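Local coordinates for protein peroxisomal acyl-coenzyme A oxidase 1 (Arabidopsis thaliana, PDB 1W07) that oxidises long- and medium-chain acyl-CoAs to 2-trans-enoyl-CoAs in peroxisomal beta-oxidation, using FAD and passing the electrons to oxygen to give hydrogen peroxide, at residues C527-L539 against L552-L564. The protein carries 1 engineered substitution. Numbering follows the deposited sequence.
Sequences CQLIVVSKFIAKL and LNNLCYIYALYLL
F535 lays its ring flat against the backbone of C556, whose CA stands over the ring centre in a CH-pi contact, 3.6 Å from the centroid of the F535 ring. The phenyl group reaches helix 552-564 because chi1 (-156°) swings CG away from the backbone N, and F535 CE2 comes 3.6 Å from L552 O. The C556 sulfur sits obliquely to the same ring, 4.3 Å from the F535 centroid, and also meets I536 CG1. One turn on, L539 forks over the partner helix: L539 CD1 packs 3.6 Å from C556 CB, while CD2 lies against L552 CB. Toward the other end, V531 CG1 meets the phenol of Y559 at CE2 (3.4 Å) and OH, V532 splits its methyls between Y559 CE2 and A560 CB, and the aliphatic part of Q528 crosses L563 at a slant, its CB and CG against L563 CD1. The amide oxygen of Q528 is held elsewhere, by R490. Replacing F535 by an alanine is likely to open a gap over C556 and leave F346 of helix 328-363 without its edge-to-face partner. That long helix also receives L552 and Y559. The helices run antiparallel at 164°; their axes approach to 9.8 Å, and the backbones come nearest where F535 faces C556 and V532 faces A560, forming an apolar helical hairpin within the all-helical C-terminal region of the acyl-CoA oxidase fold, away from the FAD site.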
loop_
_atom_site.group_PDB
_atom_site.type_symbol
_atom_site.label_atom_id
_atom_site.label_comp_id
_atom_site.label_asym_id
_atom_site.label_seq_id
_atom_site.Cartn_x
_atom_site.Cartn_y
_atom_site.Cartn_z
ATOM N N CYS B 527 -10.180 -18.270 9.635
ATOM C CA CYS B 527 -10.934 -17.506 8.636
ATOM C C CYS B 527 -10.625 -17.945 7.208
ATOM O O CYS B 527 -11.524 -17.949 6.359
ATOM C CB CYS B 527 -10.640 -16.018 8.765
ATOM S SG CYS B 527 -11.178 -15.350 10.327
ATOM N N GLN B 528 -9.368 -18.301 6.931
ATOM C CA GLN B 528 -8.992 -18.737 5.585
ATOM C C GLN B 528 -9.661 -20.068 5.272
ATOM O O GLN B 528 -10.118 -20.293 4.149
ATOM C CB GLN B 528 -7.463 -18.855 5.457
ATOM C CG GLN B 528 -6.750 -17.499 5.522
ATOM C CD GLN B 528 -5.233 -17.609 5.573
ATOM O OE1 GLN B 528 -4.680 -18.605 6.046
ATOM N NE2 GLN B 528 -4.552 -16.555 5.135
ATOM N N LEU B 529 -9.708 -20.951 6.264
ATOM C CA LEU B 529 -10.359 -22.251 6.093
ATOM C C LEU B 529 -11.811 -22.003 5.683
ATOM O O LEU B 529 -12.319 -22.642 4.771
ATOM C CB LEU B 529 -10.327 -23.034 7.403
ATOM C CG LEU B 529 -11.279 -24.229 7.521
ATOM C CD1 LEU B 529 -10.952 -25.308 6.485
ATOM C CD2 LEU B 529 -11.176 -24.784 8.932
ATOM N N ILE B 530 -12.476 -21.067 6.364
ATOM C CA ILE B 530 -13.864 -20.747 6.045
ATOM C C ILE B 530 -14.012 -20.307 4.572
ATOM O O ILE B 530 -14.916 -20.765 3.861
ATOM C CB ILE B 530 -14.385 -19.634 6.983
ATOM C CG1 ILE B 530 -14.452 -20.158 8.429
ATOM C CG2 ILE B 530 -15.741 -19.141 6.516
ATOM C CD1 ILE B 530 -14.889 -19.116 9.471
ATOM N N VAL B 531 -13.136 -19.417 4.109
ATOM C CA VAL B 531 -13.209 -18.939 2.736
ATOM C C VAL B 531 -12.994 -20.111 1.775
ATOM O O VAL B 531 -13.726 -20.282 0.799
ATOM C CB VAL B 531 -12.144 -17.832 2.478
ATOM C CG1 VAL B 531 -12.258 -17.325 1.047
ATOM C CG2 VAL B 531 -12.336 -16.671 3.456
ATOM N N VAL B 532 -11.996 -20.933 2.053
ATOM C CA VAL B 532 -11.714 -22.072 1.190
ATOM C C VAL B 532 -12.885 -23.049 1.139
ATOM O O VAL B 532 -13.248 -23.535 0.062
ATOM C CB VAL B 532 -10.460 -22.845 1.650
ATOM C CG1 VAL B 532 -10.277 -24.078 0.775
ATOM C CG2 VAL B 532 -9.226 -21.963 1.573
ATOM N N SER B 533 -13.476 -23.336 2.299
ATOM C CA SER B 533 -14.593 -24.273 2.384
ATOM C C SER B 533 -15.837 -23.768 1.671
ATOM O O SER B 533 -16.581 -24.557 1.101
ATOM C CB SER B 533 -14.924 -24.601 3.853
ATOM O OG SER B 533 -15.597 -23.522 4.476
ATOM N N LYS B 534 -16.071 -22.459 1.703
ATOM C CA LYS B 534 -17.238 -21.893 1.031
ATOM C C LYS B 534 -17.075 -21.863 -0.489
ATOM O O LYS B 534 -18.060 -21.946 -1.224
ATOM C CB LYS B 534 -17.535 -20.489 1.548
ATOM C CG LYS B 534 -17.798 -20.464 3.034
ATOM C CD LYS B 534 -18.943 -21.391 3.382
ATOM C CE LYS B 534 -19.055 -21.592 4.877
ATOM N NZ LYS B 534 -20.202 -22.484 5.185
ATOM N N PHE B 535 -15.838 -21.741 -0.960
ATOM C CA PHE B 535 -15.561 -21.757 -2.396
ATOM C C PHE B 535 -15.782 -23.187 -2.900
ATOM O O PHE B 535 -16.401 -23.399 -3.939
ATOM C CB PHE B 535 -14.117 -21.315 -2.666
ATOM C CG PHE B 535 -13.895 -20.747 -4.042
ATOM C CD1 PHE B 535 -12.871 -19.836 -4.263
ATOM C CD2 PHE B 535 -14.714 -21.108 -5.111
ATOM C CE1 PHE B 535 -12.663 -19.285 -5.532
ATOM C CE2 PHE B 535 -14.518 -20.566 -6.381
ATOM C CZ PHE B 535 -13.486 -19.648 -6.591
ATOM N N ILE B 536 -15.267 -24.169 -2.163
ATOM C CA ILE B 536 -15.434 -25.579 -2.522
ATOM C C ILE B 536 -16.930 -25.942 -2.490
ATOM O O ILE B 536 -17.407 -26.744 -3.295
ATOM C CB ILE B 536 -14.660 -26.498 -1.535
ATOM C CG1 ILE B 536 -13.159 -26.271 -1.698
ATOM C CG2 ILE B 536 -15.035 -27.965 -1.760
ATOM C CD1 ILE B 536 -12.294 -27.100 -0.761
ATOM N N ALA B 537 -17.666 -25.344 -1.557
ATOM C CA ALA B 537 -19.095 -25.610 -1.444
ATOM C C ALA B 537 -19.821 -25.000 -2.635
ATOM O O ALA B 537 -20.812 -25.546 -3.125
ATOM C CB ALA B 537 -19.644 -25.023 -0.150
ATOM N N LYS B 538 -19.324 -23.860 -3.101
ATOM C CA LYS B 538 -19.947 -23.176 -4.221
ATOM C C LYS B 538 -19.899 -24.037 -5.469
ATOM O O LYS B 538 -20.842 -24.040 -6.265
ATOM C CB LYS B 538 -19.241 -21.849 -4.492
ATOM C CG LYS B 538 -19.836 -21.057 -5.654
ATOM C CD LYS B 538 -21.260 -20.608 -5.355
ATOM C CE LYS B 538 -21.843 -19.811 -6.515
ATOM N NZ LYS B 538 -23.196 -19.284 -6.187
ATOM N N LEU B 539 -18.799 -24.765 -5.632
ATOM C CA LEU B 539 -18.606 -25.627 -6.795
ATOM C C LEU B 539 -19.512 -26.852 -6.767
ATOM O O LEU B 539 -19.640 -27.548 -7.774
ATOM C CB LEU B 539 -17.151 -26.087 -6.874
ATOM C CG LEU B 539 -16.075 -25.007 -6.931
ATOM C CD1 LEU B 539 -14.715 -25.670 -6.960
ATOM C CD2 LEU B 539 -16.266 -24.137 -8.155
ATOM N N LEU B 552 -14.136 -21.814 -12.531
ATOM C CA LEU B 552 -14.305 -21.515 -11.111
ATOM C C LEU B 552 -13.504 -22.531 -10.290
ATOM O O LEU B 552 -12.952 -22.212 -9.232
ATOM C CB LEU B 552 -15.784 -21.572 -10.718
ATOM C CG LEU B 552 -16.652 -20.464 -11.326
ATOM C CD1 LEU B 552 -18.107 -20.661 -10.920
ATOM C CD2 LEU B 552 -16.134 -19.106 -10.857
ATOM N N ASN B 553 -13.432 -23.760 -10.793
ATOM C CA ASN B 553 -12.687 -24.821 -10.121
ATOM C C ASN B 553 -11.210 -24.442 -10.127
ATOM O O ASN B 553 -10.518 -24.579 -9.115
ATOM C CB ASN B 553 -12.895 -26.157 -10.840
ATOM C CG ASN B 553 -12.319 -27.323 -10.069
ATOM O OD1 ASN B 553 -12.973 -27.895 -9.197
ATOM N ND2 ASN B 553 -11.075 -27.667 -10.369
ATOM N N ASN B 554 -10.728 -23.956 -11.266
ATOM C CA ASN B 554 -9.330 -23.531 -11.366
ATOM C C ASN B 554 -9.024 -22.462 -10.314
ATOM O O ASN B 554 -8.056 -22.566 -9.577
ATOM C CB ASN B 554 -9.021 -22.957 -12.768
ATOM C CG ASN B 554 -8.977 -24.018 -13.867
ATOM O OD1 ASN B 554 -8.609 -25.171 -13.627
ATOM N ND2 ASN B 554 -9.307 -23.612 -15.090
ATOM N N LEU B 555 -9.855 -21.424 -10.261
ATOM C CA LEU B 555 -9.655 -20.336 -9.312
ATOM C C LEU B 555 -9.764 -20.832 -7.869
ATOM O O LEU B 555 -8.975 -20.438 -7.008
ATOM C CB LEU B 555 -10.675 -19.216 -9.564
ATOM C CG LEU B 555 -10.600 -18.512 -10.927
ATOM C CD1 LEU B 555 -11.733 -17.471 -11.051
ATOM C CD2 LEU B 555 -9.217 -17.867 -11.076
ATOM N N CYS B 556 -10.731 -21.709 -7.609
ATOM C CA CYS B 556 -10.915 -22.251 -6.270
ATOM C C CYS B 556 -9.634 -22.857 -5.742
ATOM O O CYS B 556 -9.228 -22.559 -4.619
ATOM C CB CYS B 556 -12.015 -23.319 -6.251
ATOM S SG CYS B 556 -12.235 -24.167 -4.658
ATOM N N TYR B 557 -8.990 -23.715 -6.533
ATOM C CA TYR B 557 -7.772 -24.349 -6.058
ATOM C C TYR B 557 -6.532 -23.477 -6.129
ATOM O O TYR B 557 -5.547 -23.743 -5.433
ATOM C CB TYR B 557 -7.570 -25.707 -6.744
ATOM C CG TYR B 557 -8.617 -26.691 -6.295
ATOM C CD1 TYR B 557 -9.826 -26.811 -6.984
ATOM C CD2 TYR B 557 -8.462 -27.411 -5.107
ATOM C CE1 TYR B 557 -10.855 -27.614 -6.492
ATOM C CE2 TYR B 557 -9.490 -28.215 -4.614
ATOM C CZ TYR B 557 -10.678 -28.308 -5.301
ATOM O OH TYR B 557 -11.702 -29.049 -4.756
ATOM N N ILE B 558 -6.574 -22.438 -6.959
ATOM C CA ILE B 558 -5.473 -21.479 -7.034
ATOM C C ILE B 558 -5.483 -20.728 -5.699
ATOM O O ILE B 558 -4.439 -20.522 -5.087
ATOM C CB ILE B 558 -5.672 -20.425 -8.170
ATOM C CG1 ILE B 558 -5.246 -21.010 -9.520
ATOM C CG2 ILE B 558 -4.883 -19.135 -7.835
ATOM C CD1 ILE B 558 -5.469 -20.066 -10.699
ATOM N N TYR B 559 -6.665 -20.312 -5.253
ATOM C CA TYR B 559 -6.787 -19.586 -3.981
ATOM C C TYR B 559 -6.219 -20.443 -2.829
ATOM O O TYR B 559 -5.340 -20.008 -2.074
ATOM C CB TYR B 559 -8.268 -19.236 -3.721
ATOM C CG TYR B 559 -8.533 -18.471 -2.429
ATOM C CD1 TYR B 559 -8.098 -17.149 -2.256
ATOM C CD2 TYR B 559 -9.146 -19.098 -1.352
ATOM C CE1 TYR B 559 -8.262 -16.476 -1.019
ATOM C CE2 TYR B 559 -9.309 -18.448 -0.124
ATOM C CZ TYR B 559 -8.875 -17.155 0.044
ATOM O OH TYR B 559 -9.065 -16.553 1.274
ATOM N N ALA B 560 -6.706 -21.674 -2.720
ATOM C CA ALA B 560 -6.271 -22.586 -1.674
ATOM C C ALA B 560 -4.782 -22.922 -1.738
ATOM O O ALA B 560 -4.062 -22.798 -0.743
ATOM C CB ALA B 560 -7.103 -23.866 -1.724
ATOM N N LEU B 561 -4.313 -23.343 -2.905
ATOM C CA LEU B 561 -2.910 -23.707 -3.060
ATOM C C LEU B 561 -1.982 -22.515 -2.891
ATOM O O LEU B 561 -0.837 -22.675 -2.468
ATOM C CB LEU B 561 -2.677 -24.362 -4.423
ATOM C CG LEU B 561 -3.440 -25.669 -4.672
ATOM C CD1 LEU B 561 -3.095 -26.228 -6.052
ATOM C CD2 LEU B 561 -3.078 -26.664 -3.581
ATOM N N TYR B 562 -2.465 -21.317 -3.222
ATOM C CA TYR B 562 -1.652 -20.121 -3.059
ATOM C C TYR B 562 -1.451 -19.842 -1.575
ATOM O O TYR B 562 -0.346 -19.521 -1.139
ATOM C CB TYR B 562 -2.327 -18.913 -3.712
ATOM C CG TYR B 562 -1.559 -17.639 -3.472
ATOM C CD1 TYR B 562 -0.343 -17.416 -4.112
ATOM C CD2 TYR B 562 -2.025 -16.676 -2.579
ATOM C CE1 TYR B 562 0.394 -16.271 -3.871
ATOM C CE2 TYR B 562 -1.297 -15.516 -2.331
ATOM C CZ TYR B 562 -0.087 -15.326 -2.982
ATOM O OH TYR B 562 0.663 -14.196 -2.749
ATOM N N LEU B 563 -2.525 -19.957 -0.801
ATOM C CA LEU B 563 -2.442 -19.713 0.641
ATOM C C LEU B 563 -1.606 -20.800 1.309
ATOM O O LEU B 563 -0.847 -20.529 2.242
ATOM C CB LEU B 563 -3.841 -19.672 1.265
ATOM C CG LEU B 563 -4.737 -18.449 0.975
ATOM C CD1 LEU B 563 -6.069 -18.611 1.704
ATOM C CD2 LEU B 563 -4.041 -17.171 1.433
ATOM N N LEU B 564 -1.732 -22.035 0.832
ATOM C CA LEU B 564 -0.945 -23.121 1.400
ATOM C C LEU B 564 0.537 -22.788 1.232
ATOM O O LEU B 564 1.335 -22.934 2.155
ATOM C CB LEU B 564 -1.287 -24.431 0.692
ATOM C CG LEU B 564 -0.788 -25.719 1.374
ATOM C CD1 LEU B 564 -1.669 -26.882 0.985
ATOM C CD2 LEU B 564 0.635 -25.984 0.971
#